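Local coordinates for single-stranded DNA-binding protein (Thermus thermophilus, PDB 2CWA) that binds single-stranded DNA and probably serves DNA replication, recombination and repair by recruiting partner proteins to their sites of action, at residues 131-136 with 157-162; 193-198 with 222-227. One frame throughout, in Å; residues are numbered along the deposited sequence.

Contact 1 (131-136 with 157-162)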
loop_
_atom_site.group_PDB
_atom_site.type_symbol
_atom_site.label_atom_id
_atom_site.label_comp_id
_atom_site.label_asym_id
_atom_site.label_seq_id
_atom_site.Cartn_x
_atom_site.Cartn_y
_atom_site.Cartn_z
ATOM N N VAL A 131 1.092 6.779 -2.125
ATOM C CA VAL A 131 1.930 6.740 -0.928
ATOM C C VAL A 131 3.160 7.622 -1.112
ATOM O O VAL A 131 3.742 7.679 -2.199
ATOM C CB VAL A 131 2.399 5.294 -0.605
ATOM C CG1 VAL A 131 3.248 4.754 -1.739
ATOM C CG2 VAL A 131 3.199 5.281 0.698
ATOM N N PHE A 132 3.534 8.325 -0.045
ATOM C CA PHE A 132 4.708 9.189 -0.043
ATOM C C PHE A 132 5.711 8.555 0.910
ATOM O O PHE A 132 5.389 8.313 2.075
ATOM C CB PHE A 132 4.355 10.582 0.490
ATOM C CG PHE A 132 3.510 11.393 -0.434
ATOM C CD1 PHE A 132 4.091 12.318 -1.291
ATOM C CD2 PHE A 132 2.131 11.247 -0.440
ATOM C CE1 PHE A 132 3.301 13.093 -2.139
ATOM C CE2 PHE A 132 1.335 12.017 -1.286
ATOM C CZ PHE A 132 1.926 12.941 -2.135
ATOM N N LEU A 133 6.921 8.303 0.434
ATOM C CA LEU A 133 7.945 7.700 1.273
ATOM C C LEU A 133 9.294 8.362 1.066
ATOM O O LEU A 133 9.602 8.843 -0.024
ATOM C CB LEU A 133 8.105 6.206 0.954
ATOM C CG LEU A 133 6.960 5.231 1.235
ATOM C CD1 LEU A 133 7.308 3.870 0.633
ATOM C CD2 LEU A 133 6.739 5.109 2.737
HETATM N N MSE A 134 10.098 8.387 2.123
HETATM C CA MSE A 134 11.443 8.927 2.032
HETATM C C MSE A 134 12.300 8.217 3.062
HETATM O O MSE A 134 11.889 8.036 4.210
HETATM C CB MSE A 134 11.468 10.443 2.270
HETATM C CG MSE A 134 12.863 11.051 2.126
HETATM SE SE MSE A 134 12.811 12.989 1.715
HETATM C CE MSE A 134 11.333 13.447 2.821
ATOM N N GLY A 135 13.485 7.805 2.628
ATOM C CA GLY A 135 14.410 7.097 3.489
ATOM C C GLY A 135 15.715 6.924 2.744
ATOM O O GLY A 135 16.066 7.752 1.895
ATOM N N ASN A 136 16.445 5.859 3.057
ATOM C CA ASN A 136 17.716 5.584 2.402
ATOM C C ASN A 136 17.732 4.154 1.868
ATOM O O ASN A 136 17.087 3.271 2.427
ATOM C CB ASN A 136 18.871 5.772 3.388
ATOM C CG ASN A 136 19.029 7.216 3.834
ATOM O OD1 ASN A 136 19.857 7.956 3.304
ATOM N ND2 ASN A 136 18.220 7.624 4.799
ATOM N N LEU A 157 14.208 0.042 0.536
ATOM C CA LEU A 157 14.172 1.319 1.250
ATOM C C LEU A 157 13.964 1.207 2.755
ATOM O O LEU A 157 13.093 0.472 3.218
ATOM C CB LEU A 157 13.054 2.199 0.678
ATOM C CG LEU A 157 12.961 3.623 1.239
ATOM C CD1 LEU A 157 14.133 4.446 0.716
ATOM C CD2 LEU A 157 11.641 4.260 0.836
ATOM N N ALA A 158 14.756 1.961 3.513
ATOM C CA ALA A 158 14.641 1.979 4.968
ATOM C C ALA A 158 14.110 3.346 5.376
ATOM O O ALA A 158 14.760 4.371 5.135
ATOM C CB ALA A 158 16.003 1.728 5.615
ATOM N N VAL A 159 12.926 3.357 5.978
ATOM C CA VAL A 159 12.296 4.593 6.418
ATOM C C VAL A 159 12.293 4.688 7.934
ATOM O O VAL A 159 11.713 3.841 8.608
ATOM C CB VAL A 159 10.831 4.691 5.946
ATOM C CG1 VAL A 159 10.197 5.965 6.505
ATOM C CG2 VAL A 159 10.765 4.687 4.418
ATOM N N ASN A 160 12.935 5.721 8.468
ATOM C CA ASN A 160 12.981 5.904 9.915
ATOM C C ASN A 160 11.813 6.762 10.382
ATOM O O ASN A 160 11.339 7.627 9.648
ATOM C CB ASN A 160 14.294 6.570 10.324
ATOM C CG ASN A 160 15.507 5.740 9.950
ATOM O OD1 ASN A 160 15.612 4.566 10.318
ATOM N ND2 ASN A 160 16.438 6.350 9.217
ATOM N N GLU A 161 11.339 6.508 11.599
ATOM C CA GLU A 161 10.246 7.291 12.163
ATOM C C GLU A 161 10.508 7.536 13.643
ATOM O O GLU A 161 10.884 6.623 14.379
ATOM C CB GLU A 161 8.899 6.582 11.992
ATOM C CG GLU A 161 8.653 5.434 12.951
ATOM C CD GLU A 161 7.173 5.221 13.220
ATOM O OE1 GLU A 161 6.521 6.164 13.714
ATOM O OE2 GLU A 161 6.660 4.121 12.939
ATOM N N ARG A 162 10.313 8.780 14.066
ATOM C CA ARG A 162 10.527 9.170 15.456
ATOM C C ARG A 162 9.327 8.772 16.309
ATOM O O ARG A 162 8.188 9.114 15.990
ATOM C CB ARG A 162 10.742 10.684 15.543
ATOM C CG ARG A 162 11.934 11.194 14.745
ATOM C CD ARG A 162 11.981 12.717 14.746
ATOM N NE ARG A 162 13.174 13.237 14.081
ATOM C CZ ARG A 162 14.410 13.109 14.554
ATOM N NH1 ARG A 162 14.624 12.477 15.701
ATOM N NH2 ARG A 162 15.436 13.611 13.879
#

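Contact 2 (193-198 with 222-227)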
loop_
_atom_site.group_PDB
_atom_site.type_symbol
_atom_site.label_atom_id
_atom_site.label_comp_id
_atom_site.label_asym_id
_atom_site.label_seq_id
_atom_site.Cartn_x
_atom_site.Cartn_y
_atom_site.Cartn_z
ATOM N N GLY A 193 19.785 8.700 -0.413
ATOM C CA GLY A 193 18.476 9.043 0.088
ATOM C C GLY A 193 17.520 8.798 -1.066
ATOM O O GLY A 193 17.932 8.831 -2.230
ATOM N N LEU A 194 16.257 8.535 -0.764
ATOM C CA LEU A 194 15.270 8.307 -1.816
ATOM C C LEU A 194 13.895 8.795 -1.396
ATOM O O LEU A 194 13.407 8.454 -0.316
ATOM C CB LEU A 194 15.183 6.815 -2.180
ATOM C CG LEU A 194 14.194 6.503 -3.315
ATOM C CD1 LEU A 194 14.731 7.106 -4.612
ATOM C CD2 LEU A 194 13.994 4.998 -3.474
ATOM N N PHE A 195 13.292 9.612 -2.257
ATOM C CA PHE A 195 11.954 10.146 -2.046
ATOM C C PHE A 195 11.087 9.431 -3.084
ATOM O O PHE A 195 11.438 9.380 -4.272
ATOM C CB PHE A 195 11.924 11.660 -2.301
ATOM C CG PHE A 195 10.535 12.230 -2.411
ATOM C CD1 PHE A 195 9.788 12.517 -1.276
ATOM C CD2 PHE A 195 9.961 12.459 -3.664
ATOM C CE1 PHE A 195 8.491 13.021 -1.378
ATOM C CE2 PHE A 195 8.665 12.962 -3.780
ATOM C CZ PHE A 195 7.925 13.245 -2.636
ATOM N N VAL A 196 9.965 8.883 -2.639
ATOM C CA VAL A 196 9.078 8.155 -3.533
ATOM C C VAL A 196 7.617 8.522 -3.424
ATOM O O VAL A 196 7.096 8.735 -2.327
ATOM C CB VAL A 196 9.147 6.620 -3.270
ATOM C CG1 VAL A 196 8.227 5.876 -4.241
ATOM C CG2 VAL A 196 10.568 6.128 -3.385
ATOM N N ILE A 197 6.964 8.626 -4.576
ATOM C CA ILE A 197 5.526 8.837 -4.621
ATOM C C ILE A 197 5.134 7.606 -5.428
ATOM O O ILE A 197 5.602 7.419 -6.556
ATOM C CB ILE A 197 5.093 10.084 -5.400
ATOM C CG1 ILE A 197 5.624 11.357 -4.722
ATOM C CG2 ILE A 197 3.573 10.131 -5.457
ATOM C CD1 ILE A 197 5.170 12.644 -5.408
ATOM N N GLY A 198 4.313 6.745 -4.852
ATOM C CA GLY A 198 3.943 5.551 -5.580
ATOM C C GLY A 198 2.564 5.041 -5.269
ATOM O O GLY A 198 1.742 5.736 -4.678
ATOM N N ARG A 222 6.995 8.456 -9.049
ATOM C CA ARG A 222 7.974 9.546 -9.089
ATOM C C ARG A 222 9.083 9.215 -8.109
ATOM O O ARG A 222 8.817 8.680 -7.032
ATOM C CB ARG A 222 7.349 10.892 -8.681
ATOM C CG ARG A 222 8.329 12.083 -8.819
ATOM C CD ARG A 222 7.758 13.396 -8.266
ATOM N NE ARG A 222 8.614 14.534 -8.606
ATOM C CZ ARG A 222 8.295 15.471 -9.500
ATOM N NH1 ARG A 222 7.137 15.417 -10.139
ATOM N NH2 ARG A 222 9.147 16.451 -9.777
ATOM N N LEU A 223 10.321 9.528 -8.481
ATOM C CA LEU A 223 11.466 9.277 -7.617
ATOM C C LEU A 223 12.363 10.506 -7.598
ATOM O O LEU A 223 12.533 11.188 -8.615
ATOM C CB LEU A 223 12.282 8.078 -8.117
ATOM C CG LEU A 223 11.621 6.699 -8.145
ATOM C CD1 LEU A 223 12.563 5.708 -8.820
ATOM C CD2 LEU A 223 11.298 6.245 -6.718
ATOM N N GLU A 224 12.932 10.790 -6.435
ATOM C CA GLU A 224 13.830 11.924 -6.287
ATOM C C GLU A 224 14.920 11.488 -5.326
ATOM O O GLU A 224 14.740 10.538 -4.557
ATOM C CB GLU A 224 13.087 13.136 -5.711
ATOM C CG GLU A 224 11.867 13.579 -6.505
ATOM C CD GLU A 224 12.225 14.329 -7.779
ATOM O OE1 GLU A 224 13.430 14.507 -8.061
ATOM O OE2 GLU A 224 11.291 14.742 -8.493
ATOM N N ARG A 225 16.059 12.162 -5.381
ATOM C CA ARG A 225 17.144 11.829 -4.483
ATOM C C ARG A 225 17.410 12.996 -3.534
ATOM O O ARG A 225 18.052 13.976 -3.907
ATOM C CB ARG A 225 18.413 11.507 -5.264
ATOM C CG ARG A 225 19.568 11.080 -4.378
ATOM C CD ARG A 225 20.904 11.413 -5.028
ATOM N NE ARG A 225 21.986 11.369 -4.053
ATOM C CZ ARG A 225 23.134 12.021 -4.183
ATOM N NH1 ARG A 225 23.357 12.774 -5.252
ATOM N NH2 ARG A 225 24.056 11.924 -3.238
ATOM N N PRO A 226 16.894 12.917 -2.299
ATOM C CA PRO A 226 17.132 14.008 -1.348
ATOM C C PRO A 226 18.609 14.006 -0.964
ATOM O O PRO A 226 19.214 12.945 -0.796
ATOM C CB PRO A 226 16.206 13.657 -0.181
ATOM C CG PRO A 226 16.164 12.163 -0.225
ATOM C CD PRO A 226 16.039 11.873 -1.705
ATOM N N THR A 227 19.197 15.191 -0.851
ATOM C CA THR A 227 20.611 15.306 -0.510
ATOM C C THR A 227 20.811 16.008 0.830
ATOM O O THR A 227 21.755 16.783 1.010
ATOM C CB THR A 227 21.369 16.074 -1.608
ATOM O OG1 THR A 227 20.775 17.368 -1.788
ATOM C CG2 THR A 227 21.294 15.309 -2.924
HETATM O O HOH W 1 21.419 10.960 -1.143
#

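Contact 1 (131-136 with 157-162)
N136 and A158 face each other as an antiparallel hydrogen-bonded pair, the one bridge between these segments. N136 N gives its hydrogen to A158 O at 3.1 Å, and A158 N returns a shorter bond of 2.9 Å to N136 O, nearly straight at 165°. The methyl CB of A158 rests against that same carbonyl, 3.7 Å from N136 O. One residue back, G135 CA comes to 3.2 Å from A158 O in a CA-H...O contact, so this oxygen receives both the N136 amide and the glycine carbon. Having no side chain, G135 lets the two backbones come this near. L157, with CG anti to its backbone N (chi1 -175°), brings CD1 against the face of the G135-N136 peptide, 3.6 Å from G135 C, while its other methyl, CD2, meets L133 CB at 4.0 Å. V159 straddles the M134 carbonyl: CG1 and CG2 each stand 3.5 Å from M134 O. From here the strand directions diverge, at 105° to each other.

Outward, V173 and V218 pack on L133 from other strands of the domain, and T170 and F172 touch A158. N160 OD1 is bonded to T170 OG1, and E161 OE2 makes a salt bridge to R169 and a hydrogen bond to H171, which ties the far end of 157-162 to strand 169-178. Two long strands, 128-145 and 151-161, meeting as a hairpin and then crossing steeply over a leucine-valine interior, are characteristic of the strongly coiled barrel of the OB fold.

Contact 2 (193-198 with 222-227)
F195 and E224 pair through both backbones, F195 N to E224 O at 2.9 Å and almost straight (174°), with E224 N answering to F195 O. I197 and R222 repeat this two residues on, and V196 and L223 form the non-hydrogen-bonded pair between them. CA-H...O contacts fill in beside these bonds, such as L223 CA to F195 O at 3.3 Å. The short strand 222-224 thus borders the long barrel strand 193-206 of this second OB-fold domain, running antiparallel to it.

Apolar contacts fall on both faces. On the buried one, L223 CD2 presses on V196 CG2 at a tight 3.4 Å, and L181, W184 and A185 of helix 179-185 also touch L223. On the other, the aliphatic part of E224 lies alongside the F195 ring, E224 CG 3.6 Å from F195 CD2, and I197 CD1 runs beside R222 CD. P226 CD closes on the G193-L194 peptide, 3.5 Å from G193 C.

Within 222-227, R222, extended from CG to NE, donates from NE to the anti lone pair of E224 OE2 at 2.7 Å in a salt bridge, and NH2 adds a weak bond to the same oxygen. An alanine in place of E224 would probably leave the R222 guanidinium without this mate and uncover part of the F195 ring. At the G193-P226 end, one water accepts from G193 N and R225 NE and donates to P226 O.

How the contacts relate
Contacts 1 and 2 lie in the same OB-fold domain, their centres about 10 Å apart, and meet because strand 128-145 pairs antiparallel with strand 193-206. Probable hydrogen bonds from V196 N to L133 O and from L194 N to G135 O join 131-136 directly to 193-198, and L194 also packs on L157. Both contacts are partly buried, but contact 1 is mostly backbone and aliphatic and has no charged pair across it or within its segments. Contact 2 carries more pairing and more exposed residues, with a salt bridge at one end and a bound water at the other. Contact 1 joins strands that soon diverge; contact 2 holds a short strand nearly antiparallel to its long neighbour.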